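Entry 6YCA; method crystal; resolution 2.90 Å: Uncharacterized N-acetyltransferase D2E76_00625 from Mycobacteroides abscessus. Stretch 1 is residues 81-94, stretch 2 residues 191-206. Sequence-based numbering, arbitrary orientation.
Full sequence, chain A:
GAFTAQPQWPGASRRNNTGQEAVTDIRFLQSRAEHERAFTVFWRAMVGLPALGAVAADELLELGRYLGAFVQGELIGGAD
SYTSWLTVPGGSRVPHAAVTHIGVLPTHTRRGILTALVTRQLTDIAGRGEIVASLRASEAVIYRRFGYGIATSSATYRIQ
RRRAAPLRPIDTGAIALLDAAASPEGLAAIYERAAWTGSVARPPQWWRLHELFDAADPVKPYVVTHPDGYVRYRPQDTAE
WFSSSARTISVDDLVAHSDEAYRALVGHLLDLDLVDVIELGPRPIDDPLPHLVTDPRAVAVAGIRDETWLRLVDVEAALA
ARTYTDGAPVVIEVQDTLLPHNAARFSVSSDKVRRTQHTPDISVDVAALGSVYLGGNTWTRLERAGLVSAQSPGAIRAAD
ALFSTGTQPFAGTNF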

# COMPACT_ATOMS: atom_id res chain seq x y z
N SER A 81 6.91 39.18 -13.07
CA SER A 81 7.95 38.59 -13.90
C SER A 81 9.30 39.10 -13.43
O SER A 81 9.40 40.07 -12.67
CB SER A 81 7.73 38.90 -15.38
OG SER A 81 7.53 40.28 -15.58
N TYR A 82 10.36 38.44 -13.89
CA TYR A 82 11.73 38.80 -13.58
C TYR A 82 12.51 39.00 -14.86
O TYR A 82 12.28 38.32 -15.87
CB TYR A 82 12.41 37.70 -12.74
CG TYR A 82 11.85 37.58 -11.35
CD1 TYR A 82 10.66 36.91 -11.11
CD2 TYR A 82 12.51 38.15 -10.26
CE1 TYR A 82 10.14 36.80 -9.83
CE2 TYR A 82 12.00 38.05 -8.98
CZ TYR A 82 10.81 37.37 -8.77
OH TYR A 82 10.29 37.26 -7.51
N THR A 83 13.45 39.94 -14.82
CA THR A 83 14.38 40.14 -15.93
C THR A 83 15.33 38.95 -15.97
O THR A 83 16.08 38.72 -15.02
CB THR A 83 15.15 41.43 -15.72
OG1 THR A 83 14.23 42.52 -15.58
CG2 THR A 83 16.08 41.71 -16.89
N SER A 84 15.31 38.20 -17.07
CA SER A 84 16.07 36.96 -17.15
C SER A 84 16.58 36.77 -18.57
O SER A 84 16.34 37.59 -19.46
CB SER A 84 15.19 35.79 -16.70
OG SER A 84 15.85 34.55 -16.89
N TRP A 85 17.30 35.67 -18.78
CA TRP A 85 17.70 35.24 -20.11
C TRP A 85 17.34 33.77 -20.29
O TRP A 85 17.04 33.06 -19.33
CB TRP A 85 19.20 35.47 -20.39
CG TRP A 85 20.15 34.98 -19.33
CD1 TRP A 85 20.84 35.74 -18.43
CD2 TRP A 85 20.55 33.62 -19.08
NE1 TRP A 85 21.62 34.95 -17.63
CE2 TRP A 85 21.47 33.64 -18.01
CE3 TRP A 85 20.22 32.39 -19.66
CZ2 TRP A 85 22.05 32.48 -17.50
CZ3 TRP A 85 20.80 31.23 -19.15
CH2 TRP A 85 21.70 31.29 -18.08
N LEU A 86 17.33 33.33 -21.55
CA LEU A 86 17.02 31.94 -21.88
C LEU A 86 17.94 31.49 -23.01
O LEU A 86 18.08 32.20 -24.01
CB LEU A 86 15.56 31.79 -22.32
CG LEU A 86 14.97 30.38 -22.39
CD1 LEU A 86 13.49 30.44 -22.04
CD2 LEU A 86 15.16 29.77 -23.76
N THR A 87 18.54 30.32 -22.84
CA THR A 87 19.47 29.78 -23.83
C THR A 87 18.70 29.02 -24.90
O THR A 87 18.04 28.02 -24.61
CB THR A 87 20.50 28.87 -23.15
OG1 THR A 87 21.17 29.59 -22.11
CG2 THR A 87 21.52 28.37 -24.16
N VAL A 88 18.80 29.49 -26.14
CA VAL A 88 18.13 28.89 -27.30
C VAL A 88 19.12 27.99 -28.03
O VAL A 88 20.33 28.09 -27.78
CB VAL A 88 17.57 29.98 -28.22
CG1 VAL A 88 16.61 30.87 -27.45
CG2 VAL A 88 18.71 30.78 -28.83
N PRO A 89 18.67 27.10 -28.92
CA PRO A 89 19.62 26.24 -29.64
C PRO A 89 20.72 27.02 -30.33
O PRO A 89 20.47 27.99 -31.05
CB PRO A 89 18.73 25.52 -30.66
CG PRO A 89 17.41 25.44 -29.99
CD PRO A 89 17.28 26.71 -29.19
N GLY A 90 21.96 26.59 -30.11
CA GLY A 90 23.13 27.31 -30.56
C GLY A 90 23.87 28.05 -29.47
O GLY A 90 24.97 28.55 -29.73
N GLY A 91 23.29 28.15 -28.28
CA GLY A 91 23.95 28.75 -27.14
C GLY A 91 23.61 30.20 -26.89
O GLY A 91 23.94 30.72 -25.82
N SER A 92 22.97 30.87 -27.84
CA SER A 92 22.65 32.28 -27.68
C SER A 92 21.69 32.49 -26.51
O SER A 92 20.81 31.66 -26.25
CB SER A 92 22.04 32.81 -28.98
OG SER A 92 22.00 34.21 -28.98
N ARG A 93 21.87 33.60 -25.80
CA ARG A 93 21.11 33.93 -24.59
C ARG A 93 20.17 35.09 -24.90
O ARG A 93 20.61 36.24 -25.03
CB ARG A 93 22.05 34.32 -23.45
CG ARG A 93 22.61 33.16 -22.67
CD ARG A 93 23.38 33.65 -21.45
NE ARG A 93 23.92 32.55 -20.66
CZ ARG A 93 24.65 32.70 -19.57
NH1 ARG A 93 24.93 33.92 -19.12
NH2 ARG A 93 25.11 31.64 -18.91
N VAL A 94 18.88 34.79 -25.02
CA VAL A 94 17.91 35.77 -25.48
C VAL A 94 17.27 36.47 -24.29
O VAL A 94 17.23 35.90 -23.19
CB VAL A 94 16.83 35.12 -26.37
CG1 VAL A 94 17.48 34.33 -27.50
CG2 VAL A 94 15.91 34.25 -25.54
N TYR A 191 27.15 28.12 -11.67
CA TYR A 191 25.98 28.03 -12.54
C TYR A 191 26.03 29.07 -13.66
O TYR A 191 25.52 28.81 -14.75
CB TYR A 191 24.68 28.20 -11.73
CG TYR A 191 23.43 28.14 -12.59
CD1 TYR A 191 22.85 26.92 -12.93
CD2 TYR A 191 22.85 29.30 -13.09
CE1 TYR A 191 21.72 26.85 -13.72
CE2 TYR A 191 21.72 29.24 -13.89
CZ TYR A 191 21.16 28.02 -14.21
OH TYR A 191 20.04 27.96 -15.00
N GLU A 192 26.65 30.22 -13.40
CA GLU A 192 26.60 31.32 -14.36
C GLU A 192 27.07 30.92 -15.75
O GLU A 192 26.58 31.45 -16.75
CB GLU A 192 27.42 32.51 -13.83
CG GLU A 192 27.47 33.70 -14.78
CD GLU A 192 26.09 34.23 -15.13
OE1 GLU A 192 25.16 34.08 -14.30
OE2 GLU A 192 25.93 34.77 -16.24
N ARG A 193 28.01 29.98 -15.84
CA ARG A 193 28.50 29.52 -17.14
C ARG A 193 27.64 28.42 -17.76
O ARG A 193 28.14 27.66 -18.60
CB ARG A 193 30.00 29.23 -17.12
CG ARG A 193 30.50 28.30 -16.05
CD ARG A 193 32.02 28.42 -15.96
NE ARG A 193 32.66 27.21 -15.46
CZ ARG A 193 33.16 26.25 -16.23
NH1 ARG A 193 33.10 26.34 -17.55
NH2 ARG A 193 33.73 25.20 -15.67
N ALA A 194 26.37 28.31 -17.36
CA ALA A 194 25.48 27.30 -17.91
C ALA A 194 25.25 27.57 -19.38
O ALA A 194 24.91 28.69 -19.78
CB ALA A 194 24.15 27.33 -17.17
N ALA A 195 25.44 26.54 -20.21
CA ALA A 195 25.32 26.68 -21.65
C ALA A 195 24.34 25.72 -22.30
O ALA A 195 24.17 25.77 -23.53
CB ALA A 195 26.69 26.54 -22.32
N TRP A 196 23.68 24.86 -21.53
CA TRP A 196 22.77 23.89 -22.13
C TRP A 196 21.47 24.57 -22.56
O TRP A 196 21.02 25.55 -21.96
CB TRP A 196 22.46 22.75 -21.15
CG TRP A 196 21.68 23.13 -19.94
CD1 TRP A 196 20.32 23.23 -19.85
CD2 TRP A 196 22.19 23.40 -18.64
NE1 TRP A 196 19.96 23.58 -18.57
CE2 TRP A 196 21.09 23.69 -17.81
CE3 TRP A 196 23.47 23.45 -18.09
CZ2 TRP A 196 21.23 24.02 -16.46
CZ3 TRP A 196 23.62 23.78 -16.76
CH2 TRP A 196 22.50 24.06 -15.96
N THR A 197 20.89 24.04 -23.64
CA THR A 197 19.68 24.63 -24.19
C THR A 197 18.52 24.48 -23.22
O THR A 197 18.28 23.39 -22.68
CB THR A 197 19.33 23.96 -25.52
OG1 THR A 197 20.41 24.14 -26.43
CG2 THR A 197 18.08 24.60 -26.11
N GLY A 198 17.79 25.58 -22.99
CA GLY A 198 16.71 25.64 -22.04
C GLY A 198 17.07 26.30 -20.73
O GLY A 198 16.16 26.67 -19.97
N SER A 199 18.35 26.48 -20.45
CA SER A 199 18.78 27.10 -19.20
C SER A 199 18.31 28.56 -19.13
O SER A 199 18.21 29.26 -20.14
CB SER A 199 20.30 27.02 -19.06
OG SER A 199 20.96 27.60 -20.18
N VAL A 200 17.99 28.99 -17.92
CA VAL A 200 17.50 30.34 -17.66
C VAL A 200 18.36 30.96 -16.57
O VAL A 200 19.05 30.27 -15.82
CB VAL A 200 16.01 30.38 -17.26
CG1 VAL A 200 15.18 29.60 -18.26
CG2 VAL A 200 15.83 29.85 -15.86
N ALA A 201 18.34 32.29 -16.51
CA ALA A 201 19.10 32.99 -15.49
C ALA A 201 18.56 32.67 -14.10
O ALA A 201 17.35 32.53 -13.90
CB ALA A 201 19.01 34.50 -15.73
N ARG A 202 19.48 32.58 -13.14
CA ARG A 202 19.15 32.46 -11.72
C ARG A 202 19.56 33.76 -11.04
O ARG A 202 20.71 33.90 -10.60
CB ARG A 202 19.86 31.26 -11.08
CG ARG A 202 19.24 29.92 -11.44
CD ARG A 202 19.99 28.77 -10.78
NE ARG A 202 19.42 27.48 -11.16
CZ ARG A 202 19.81 26.31 -10.66
NH1 ARG A 202 20.79 26.26 -9.77
NH2 ARG A 202 19.23 25.19 -11.05
N PRO A 203 18.66 34.74 -10.94
CA PRO A 203 19.03 36.03 -10.36
C PRO A 203 19.32 35.89 -8.88
O PRO A 203 19.01 34.85 -8.28
CB PRO A 203 17.77 36.88 -10.58
CG PRO A 203 16.97 36.15 -11.62
CD PRO A 203 17.26 34.71 -11.39
N PRO A 204 19.91 36.91 -8.25
CA PRO A 204 20.12 36.84 -6.80
C PRO A 204 18.85 36.57 -6.01
O PRO A 204 18.92 35.92 -4.96
CB PRO A 204 20.75 38.20 -6.46
CG PRO A 204 20.48 39.06 -7.66
CD PRO A 204 20.48 38.13 -8.82
N GLN A 205 17.69 37.07 -6.46
CA GLN A 205 16.45 36.79 -5.76
C GLN A 205 16.13 35.30 -5.74
O GLN A 205 15.55 34.81 -4.77
CB GLN A 205 15.27 37.57 -6.36
CG GLN A 205 15.38 39.08 -6.29
CD GLN A 205 15.73 39.70 -7.64
OE1 GLN A 205 16.57 39.19 -8.37
NE2 GLN A 205 15.08 40.82 -7.96
N TRP A 206 16.51 34.57 -6.79
CA TRP A 206 16.28 33.13 -6.80
C TRP A 206 17.13 32.44 -5.75
O TRP A 206 16.66 31.52 -5.06
CB TRP A 206 16.55 32.56 -8.19
CG TRP A 206 16.24 31.10 -8.32
CD1 TRP A 206 15.07 30.55 -8.75
CD2 TRP A 206 17.12 30.00 -8.05
NE1 TRP A 206 15.15 29.18 -8.74
CE2 TRP A 206 16.40 28.81 -8.31
CE3 TRP A 206 18.44 29.90 -7.59
CZ2 TRP A 206 16.96 27.55 -8.14
CZ3 TRP A 206 18.98 28.64 -7.42
CH2 TRP A 206 18.25 27.49 -7.70

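The contact between residues 81-94 and 191-206 is a strand edge paired by backbone hydrogen bonds with an irregular segment, and side chains beside and beyond that short pairing add to it. It illustrates a general principle: a strand can satisfy the backbone groups on its free edge with a partner that is itself mostly loop.

The pairing centres on Leu86 and Val200, whose backbones form a single beta bridge with their CA atoms 4.5 Å apart. The bonds belong to the neighbouring residues. Ala201 N donates to Trp85 O at 3.2 Å, and Thr87 N donates to Ser199 O at 2.9 Å. Each acceptor also meets a CA-H group: Val200 CA lies 3.2 Å from Trp85 O, and Leu86 CA lies 3.4 Å from Ser199 O. Such contacts are common where backbones run close together, because the CA hydrogen carries a slight positive charge. Leu86 spends its own N and O on Val94, in the hairpin that its stretch forms around the type II turn from Val88 to Gly91, so the strand is bonded to a partner along each edge.

A second type II turn, from Trp196 to Ser199, extends the register. Gly198 has phi/psi of 102/-15, a conformation in which a CB would jam against the preceding carbonyl oxygen, and from this position its N donates to Thr87 O at 2.9 Å. Thr87 thus uses both its backbone N and its backbone O across the contact. Its side chain contributes as well, with Thr87 OG1 donating to Ser199 OG at 2.8 Å. Ser199 OG in turn donates to Trp196 O at 2.7 Å, so a short relay of hydroxyls ties the strand to the start of the turn. Beside it, the methyl Thr197 CG2 packs 3.8 Å from Pro89 CD.

Trp85 shows how a large ring can cover a small side chain. Its CB points sideways, but the indole comes nearer to the other stretch and places one face over Ala201. Ala201 CB sits 3.4 Å from the centroid of the five-membered ring of Trp85, only 15° off the ring normal, a CH-pi arrangement that brings a methyl against the aromatic electrons. Next to it, Leu86 CG and Val200 CG1 make a looser apolar contact at 4.2 Å; toward the start of the stretch, Tyr82 CE2 approaches Gln205 CB at 4.2 Å.

Arg93 supplies the charged anchor. Its CB points sideways, yet its extended side chain carries the guanidinium to the segment around Glu192 and Ala194. There Arg93 NH2 donates to two backbone carbonyls, Glu192 O at 2.6 Å and Ala194 O at 3.1 Å, both near the guanidinium plane, where its N-H bonds point. Arg93 NH1 completes the arrangement with a salt bridge to Glu192 OE2 at 3.2 Å. One planar cation therefore binds both backbone and carboxylate, and together the two stretches bury 775 Å².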